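PDB 1JFX: lysozyme M1 from Streptomyces coelicolor, which hydrolyses the beta-1,4 linkages between N-acetylmuramic acid and N-acetylglucosamine in peptidoglycan, having both acetylmuramidase and diacetylmuramidase activities. Local coordinates for residues 1-6 and 199-204; 91-96 and 211-216; 119-124 and 152-157. One frame throughout, in Å; residues are numbered along the deposited sequence.

Contact 1. Residues 1-6 and 199-204; sequences DTSGVQ and RNKFNG
Lys-201 reaches across to the N-terminal residues, and Ser-3 grips its tip. The chain is extended until chi4 (65°) turns NZ; Lys-201 NZ then donates to Ser-3 O at 2.8 Å and, over a longer reach, to Ser-3 OG. NZ sits well above the plane of that carbonyl, while Gln-6 NE2 donates to the same oxygen from the opposite face, so one oxygen is held by two donors. Gln-6 NE2 also donates to Asp-1 O, so the Gln-6 amide bridges the carbonyls of Asp-1 and Ser-3.

The Asp-1 side chain crosses that of Lys-201, its CG against Lys-201 CD. Asp-1 OD1 accepts from Ser-3 N, closing an Asx turn, and also from Ser-3 OG; the salt bridge from Asp-1 OD1 to Lys-201 NZ is a long one (4.0 Å).

The packed half lies at Val-5 and Phe-202. Phe-202 N donates to Val-5 O at 3.1 Å and 168°, and the two side chains lie side by side, pointing the same way, with Val-5 CG1 against Phe-202 CB at 3.8 Å. Along the rim of this part one water joins Val-5 N to Gly-204 O, and another accepts from Lys-201 NZ and donates to Phe-202 O. The looser side is at exposed Thr-2, whose CG2 rests over one face of the Arg-199 guanidinium; there a water accepts from Arg-199 NE in the guanidinium plane and donates to Gln-6 OE1, which is also hydrogen-bonded to Tyr-184 OH.

Gln-6 and Lys-201 form a non-hydrogen-bonded antiparallel pair, joining the start of the chain to barrel strand 196-202, where Asn-200 hydrogen-bonds Asp-9, predicted to be an active-site residue. Strand 181-185 flanks strand 196-202, and Leu-209 of helix 206-214 packs on both Val-5 and Phe-202.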
# COMPACT_ATOMS: atom_id res chain seq x y z
N ASP A 1 -8.22 -0.80 -15.51
CA ASP A 1 -8.27 0.49 -16.26
C ASP A 1 -6.83 0.95 -16.39
O ASP A 1 -6.21 1.34 -15.41
CB ASP A 1 -9.11 1.50 -15.46
CG ASP A 1 -9.26 2.84 -16.17
OD1 ASP A 1 -8.37 3.22 -16.95
OD2 ASP A 1 -10.28 3.53 -15.90
N THR A 2 -6.29 0.89 -17.61
CA THR A 2 -4.90 1.24 -17.86
C THR A 2 -4.68 2.71 -18.20
O THR A 2 -3.56 3.10 -18.54
CB THR A 2 -4.31 0.40 -19.03
OG1 THR A 2 -5.02 0.71 -20.24
CG2 THR A 2 -4.44 -1.09 -18.74
N SER A 3 -5.73 3.52 -18.08
CA SER A 3 -5.62 4.94 -18.44
C SER A 3 -5.04 5.85 -17.35
O SER A 3 -4.98 5.48 -16.18
CB SER A 3 -7.00 5.48 -18.85
OG SER A 3 -7.83 5.72 -17.72
N GLY A 4 -4.61 7.04 -17.75
CA GLY A 4 -4.07 8.00 -16.81
C GLY A 4 -2.80 7.54 -16.11
O GLY A 4 -2.01 6.76 -16.67
N VAL A 5 -2.60 8.03 -14.89
CA VAL A 5 -1.42 7.72 -14.10
C VAL A 5 -1.47 6.25 -13.65
O VAL A 5 -2.43 5.81 -13.01
CB VAL A 5 -1.32 8.68 -12.89
CG1 VAL A 5 -0.14 8.28 -12.00
CG2 VAL A 5 -1.13 10.13 -13.39
N GLN A 6 -0.42 5.51 -13.98
CA GLN A 6 -0.35 4.07 -13.72
C GLN A 6 0.86 3.65 -12.89
O GLN A 6 1.88 4.34 -12.88
CB GLN A 6 -0.28 3.33 -15.07
CG GLN A 6 -1.55 3.42 -15.90
CD GLN A 6 -2.62 2.50 -15.37
OE1 GLN A 6 -2.37 1.31 -15.12
NE2 GLN A 6 -3.83 3.04 -15.19
N ARG A 199 -1.06 -4.49 -11.12
CA ARG A 199 -1.15 -3.18 -11.76
C ARG A 199 -2.13 -2.29 -11.02
O ARG A 199 -3.20 -2.73 -10.60
CB ARG A 199 -1.57 -3.30 -13.23
CG ARG A 199 -0.57 -4.09 -14.09
CD ARG A 199 -0.80 -3.87 -15.58
NE ARG A 199 -0.67 -2.46 -15.93
CZ ARG A 199 -0.83 -1.97 -17.16
NH1 ARG A 199 -1.13 -2.79 -18.16
NH2 ARG A 199 -0.72 -0.66 -17.38
N ASN A 200 -1.74 -1.03 -10.87
CA ASN A 200 -2.54 -0.04 -10.14
C ASN A 200 -2.77 1.22 -10.94
O ASN A 200 -1.95 1.60 -11.79
CB ASN A 200 -1.79 0.36 -8.88
CG ASN A 200 -1.54 -0.81 -7.98
OD1 ASN A 200 -2.46 -1.33 -7.37
ND2 ASN A 200 -0.28 -1.25 -7.92
N LYS A 201 -3.89 1.87 -10.63
CA LYS A 201 -4.23 3.15 -11.23
C LYS A 201 -4.27 4.16 -10.06
O LYS A 201 -4.63 3.79 -8.93
CB LYS A 201 -5.61 3.07 -11.89
CG LYS A 201 -6.07 4.37 -12.53
CD LYS A 201 -7.36 4.14 -13.32
CE LYS A 201 -8.04 5.44 -13.71
NZ LYS A 201 -7.23 6.27 -14.66
N PHE A 202 -3.86 5.40 -10.33
CA PHE A 202 -3.91 6.46 -9.31
C PHE A 202 -5.08 7.37 -9.71
O PHE A 202 -5.22 7.72 -10.88
CB PHE A 202 -2.61 7.26 -9.30
CG PHE A 202 -2.68 8.53 -8.49
CD1 PHE A 202 -2.68 8.50 -7.09
CD2 PHE A 202 -2.75 9.77 -9.13
CE1 PHE A 202 -2.75 9.68 -6.34
CE2 PHE A 202 -2.82 10.97 -8.39
CZ PHE A 202 -2.82 10.92 -6.99
N ASN A 203 -5.90 7.75 -8.73
CA ASN A 203 -7.08 8.57 -9.02
C ASN A 203 -6.72 10.05 -9.04
O ASN A 203 -7.02 10.79 -8.10
CB ASN A 203 -8.17 8.30 -7.99
CG ASN A 203 -9.55 8.71 -8.46
OD1 ASN A 203 -9.71 9.23 -9.56
ND2 ASN A 203 -10.56 8.48 -7.63
N GLY A 204 -6.08 10.49 -10.12
CA GLY A 204 -5.70 11.88 -10.21
C GLY A 204 -4.57 12.12 -11.20
O GLY A 204 -4.04 11.20 -11.81
O HOH W 1 -4.47 10.29 -14.33
O HOH W 2 -5.06 7.40 -13.50
O HOH W 3 -0.28 -0.22 -14.29

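Contact 2. Residues 91-96 and 211-216; sequences RTLPGV and ALANNT
Pro-94 and Leu-93 press against Leu-212 and Ala-213, joining the last helix of this beta/alpha-barrel domain, 206-214, to the loop that leads into barrel strand 96-98. The contact is buried and apolar in its side chains.

Take the Pro-94 ring atom by atom. CB stays clear of the helix and leads to CG, which meets Leu-212 CG and CD1, both at 4.1 Å. CD closes the ring and comes nearest, 3.7 Å from Leu-212 O and 4.0 Å from Leu-212 CG. The two side chains cross at about a right angle; Leu-212 CG, anti to its backbone N (chi1 177°), is thereby set against Pro-94 CD and CG. One residue earlier, Leu-93 puts CD2 against Ala-213 CB at 4.0 Å, and Ile-58 of strand 58-64 touches both residues.

Leu-212 O accepts from Arg-133 NH2; between the segments, a water links Thr-92 N to Asn-214 OD1. Thr-92 O and Ala-213 O, two acceptors, approach to 3.0 Å, an approach that would be repulsive if unrelieved; Trp-86 NE1 hydrogen-bonds to both oxygens.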
# COMPACT_ATOMS: atom_id res chain seq x y z
N ARG A 91 10.05 11.69 -4.78
CA ARG A 91 9.93 10.30 -5.20
C ARG A 91 9.55 9.30 -4.12
O ARG A 91 9.69 8.10 -4.34
CB ARG A 91 11.24 9.82 -5.83
CG ARG A 91 11.62 10.57 -7.08
CD ARG A 91 12.82 9.94 -7.77
NE ARG A 91 13.29 10.84 -8.81
CZ ARG A 91 14.52 10.84 -9.32
NH1 ARG A 91 15.43 9.98 -8.89
NH2 ARG A 91 14.85 11.76 -10.21
N THR A 92 9.07 9.78 -2.98
CA THR A 92 8.72 8.85 -1.91
C THR A 92 7.27 8.99 -1.49
O THR A 92 6.85 10.06 -1.05
CB THR A 92 9.61 9.08 -0.69
OG1 THR A 92 10.98 9.03 -1.11
CG2 THR A 92 9.38 7.99 0.36
N LEU A 93 6.51 7.92 -1.65
CA LEU A 93 5.10 7.94 -1.28
C LEU A 93 4.91 7.60 0.20
O LEU A 93 5.78 7.00 0.83
CB LEU A 93 4.33 6.90 -2.10
CG LEU A 93 4.17 7.22 -3.59
CD1 LEU A 93 3.71 5.97 -4.35
CD2 LEU A 93 3.19 8.37 -3.77
N PRO A 94 3.77 8.01 0.77
CA PRO A 94 3.53 7.68 2.18
C PRO A 94 3.37 6.15 2.24
O PRO A 94 2.89 5.53 1.28
CB PRO A 94 2.22 8.42 2.50
CG PRO A 94 1.54 8.56 1.16
CD PRO A 94 2.69 8.85 0.22
N GLY A 95 3.78 5.55 3.35
CA GLY A 95 3.68 4.11 3.51
C GLY A 95 2.27 3.56 3.47
O GLY A 95 1.30 4.28 3.70
N VAL A 96 2.18 2.26 3.21
CA VAL A 96 0.91 1.55 3.10
C VAL A 96 0.72 0.47 4.14
O VAL A 96 1.64 -0.29 4.42
CB VAL A 96 0.79 0.89 1.71
CG1 VAL A 96 -0.33 -0.16 1.69
CG2 VAL A 96 0.47 1.96 0.66
N ALA A 211 2.16 15.58 -5.42
CA ALA A 211 1.72 16.28 -4.22
C ALA A 211 1.52 15.27 -3.08
O ALA A 211 1.83 15.57 -1.93
CB ALA A 211 0.42 17.01 -4.50
N LEU A 212 1.01 14.09 -3.40
CA LEU A 212 0.82 13.07 -2.36
C LEU A 212 2.19 12.61 -1.86
O LEU A 212 2.41 12.45 -0.65
CB LEU A 212 0.04 11.86 -2.93
CG LEU A 212 -0.17 10.70 -1.95
CD1 LEU A 212 -0.95 11.17 -0.73
CD2 LEU A 212 -0.91 9.57 -2.67
N ALA A 213 3.13 12.43 -2.79
CA ALA A 213 4.48 12.02 -2.41
C ALA A 213 5.15 13.08 -1.54
O ALA A 213 5.75 12.76 -0.52
CB ALA A 213 5.33 11.77 -3.67
N ASN A 214 5.02 14.35 -1.92
CA ASN A 214 5.67 15.42 -1.16
C ASN A 214 4.90 15.99 0.02
O ASN A 214 5.43 16.86 0.72
CB ASN A 214 6.08 16.58 -2.08
CG ASN A 214 7.16 16.18 -3.07
OD1 ASN A 214 7.91 15.23 -2.84
ND2 ASN A 214 7.27 16.93 -4.16
N ASN A 215 3.68 15.51 0.24
CA ASN A 215 2.83 15.97 1.34
C ASN A 215 2.44 17.43 1.16
O ASN A 215 2.49 18.21 2.10
CB ASN A 215 3.53 15.80 2.71
CG ASN A 215 2.53 15.80 3.88
OD1 ASN A 215 2.92 15.90 5.06
ND2 ASN A 215 1.26 15.67 3.56
N THR A 216 2.07 17.78 -0.06
CA THR A 216 1.64 19.15 -0.35
C THR A 216 0.20 19.12 -0.84
O THR A 216 -0.34 20.14 -1.29
CB THR A 216 2.50 19.84 -1.42
OG1 THR A 216 2.42 19.10 -2.65
CG2 THR A 216 3.95 19.95 -0.97
O HOH W 4 8.50 12.56 -1.76

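Contact 3. Residues 119-124 and 152-157; sequences WINDFH and NGMAAK
Helix 113-131, on the outside of the beta/alpha barrel, is met here by the loop that follows helix 141-148 and runs on to strand 160-163. His-124, Ile-120 and Asn-121 lie on the helix side; Met-154 and Lys-157 come from the loop, where Met-154 lies within a type I turn from Asn-152 to Ala-155.

The apolar part is made by the Met-154 methyl. The chain bends at chi2 and again at chi3 (-72°), which turns CE back toward the helix. Met-154 CE then sits 3.7 Å from His-124 CB and 4.0 Å from Ile-120 CG2, while the histidine and methionine side chains slide past each other in opposite directions. Trp-144 of helix 141-148 touches both Ile-120 and Met-154.

Lys-157 covers a face of the His-124 imidazole. Its CB stands 4.0 Å from the ring centroid, 28° off the normal, a CH-pi contact. The chain is extended beyond CG, and CD passes above the same face, displaced toward the rim.

The ring nitrogens are used differently. His-124 NE2 gives a weak bond to Lys-157 O at 3.2 Å and 129°, but its stronger partner is Asp-134 OD1, which would help set the rotation of the imidazole from outside the contact. At the far end of the lysine a single water collects the polar atoms: it accepts from Lys-157 NZ, lies 3.0 Å from His-124 ND1, and donates to Asn-121 O at 2.9 Å.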
# COMPACT_ATOMS: atom_id res chain seq x y z
N TRP A 119 -6.93 -1.38 16.51
CA TRP A 119 -5.65 -1.79 15.94
C TRP A 119 -5.25 -0.88 14.77
O TRP A 119 -4.10 -0.41 14.68
CB TRP A 119 -5.74 -3.25 15.47
CG TRP A 119 -4.39 -3.93 15.27
CD1 TRP A 119 -3.76 -4.76 16.14
CD2 TRP A 119 -3.51 -3.79 14.14
NE1 TRP A 119 -2.54 -5.16 15.63
CE2 TRP A 119 -2.36 -4.57 14.40
CE3 TRP A 119 -3.58 -3.08 12.93
CZ2 TRP A 119 -1.29 -4.66 13.50
CZ3 TRP A 119 -2.51 -3.17 12.03
CH2 TRP A 119 -1.39 -3.95 12.32
N ILE A 120 -6.20 -0.64 13.87
CA ILE A 120 -5.94 0.21 12.70
C ILE A 120 -5.70 1.65 13.15
O ILE A 120 -4.81 2.33 12.64
CB ILE A 120 -7.14 0.13 11.72
CG1 ILE A 120 -7.22 -1.27 11.12
CG2 ILE A 120 -6.99 1.19 10.62
CD1 ILE A 120 -8.57 -1.60 10.46
N ASN A 121 -6.48 2.12 14.11
CA ASN A 121 -6.30 3.49 14.60
C ASN A 121 -4.91 3.64 15.23
O ASN A 121 -4.23 4.66 15.05
CB ASN A 121 -7.36 3.82 15.64
CG ASN A 121 -7.46 5.30 15.88
OD1 ASN A 121 -7.78 6.07 14.97
ND2 ASN A 121 -7.19 5.73 17.11
N ASP A 122 -4.48 2.61 15.96
CA ASP A 122 -3.18 2.64 16.61
C ASP A 122 -2.05 2.64 15.58
O ASP A 122 -1.05 3.36 15.73
CB ASP A 122 -3.01 1.44 17.56
CG ASP A 122 -3.85 1.57 18.83
OD1 ASP A 122 -4.40 2.66 19.08
OD2 ASP A 122 -3.92 0.57 19.58
N PHE A 123 -2.19 1.83 14.54
CA PHE A 123 -1.17 1.78 13.50
C PHE A 123 -1.10 3.16 12.82
O PHE A 123 -0.01 3.70 12.60
CB PHE A 123 -1.48 0.69 12.46
CG PHE A 123 -0.35 0.42 11.49
CD1 PHE A 123 -0.06 1.31 10.46
CD2 PHE A 123 0.44 -0.72 11.63
CE1 PHE A 123 1.01 1.06 9.57
CE2 PHE A 123 1.50 -0.98 10.76
CZ PHE A 123 1.79 -0.09 9.72
N HIS A 124 -2.25 3.73 12.52
CA HIS A 124 -2.27 5.03 11.88
C HIS A 124 -1.62 6.09 12.79
O HIS A 124 -0.80 6.88 12.34
CB HIS A 124 -3.71 5.45 11.52
CG HIS A 124 -3.82 6.87 11.05
ND1 HIS A 124 -3.78 7.94 11.92
CD2 HIS A 124 -3.91 7.39 9.81
CE1 HIS A 124 -3.83 9.07 11.22
NE2 HIS A 124 -3.91 8.76 9.94
N ASN A 152 -16.50 3.86 9.26
CA ASN A 152 -16.25 5.12 8.56
C ASN A 152 -15.14 5.93 9.26
O ASN A 152 -14.78 7.02 8.81
CB ASN A 152 -17.52 5.99 8.53
CG ASN A 152 -17.32 7.30 7.75
OD1 ASN A 152 -17.08 7.29 6.54
ND2 ASN A 152 -17.43 8.43 8.45
N GLY A 153 -14.58 5.37 10.33
CA GLY A 153 -13.57 6.07 11.11
C GLY A 153 -12.26 6.49 10.48
O GLY A 153 -11.53 7.32 11.05
N MET A 154 -11.92 5.92 9.34
CA MET A 154 -10.67 6.28 8.69
C MET A 154 -10.91 7.14 7.47
O MET A 154 -9.97 7.48 6.77
CB MET A 154 -9.88 5.03 8.28
CG MET A 154 -9.54 4.11 9.43
SD MET A 154 -8.57 4.94 10.72
CE MET A 154 -6.97 5.12 9.91
N ALA A 155 -12.17 7.51 7.21
CA ALA A 155 -12.48 8.32 6.03
C ALA A 155 -11.66 9.60 5.92
O ALA A 155 -11.22 9.96 4.83
CB ALA A 155 -13.98 8.65 6.00
N ALA A 156 -11.44 10.28 7.04
CA ALA A 156 -10.67 11.52 6.99
C ALA A 156 -9.22 11.33 7.41
O ALA A 156 -8.47 12.30 7.48
CB ALA A 156 -11.33 12.58 7.87
N LYS A 157 -8.83 10.09 7.67
CA LYS A 157 -7.47 9.81 8.13
C LYS A 157 -6.54 9.09 7.16
O LYS A 157 -5.34 9.33 7.16
CB LYS A 157 -7.50 8.97 9.40
CG LYS A 157 -7.94 9.70 10.66
CD LYS A 157 -7.85 8.74 11.83
CE LYS A 157 -8.06 9.42 13.16
NZ LYS A 157 -8.04 8.40 14.24
O HOH W 5 -5.15 7.39 14.53

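Contacts 1 and 2 meet directly: the Phe-202 ring touches Leu-212, and strand 196-202 leads straight into helix 206-214, so the end of the chain is packed first against the N-terminus and then against the loop before strand 96-98. Contact 3 touches neither, though its nearest atoms come within about 5 Å of those of contact 2; its centre is about 25 Å from that of contact 1, and it holds another helix and loop of the same barrel. The chemistry follows position. Partly exposed contact 1 depends on lysine, amide and water bonds; buried contact 2 is apolar, with its carbonyls served by outside donors; buried contact 3 mixes methyl packing with an imidazole face and a polar margin.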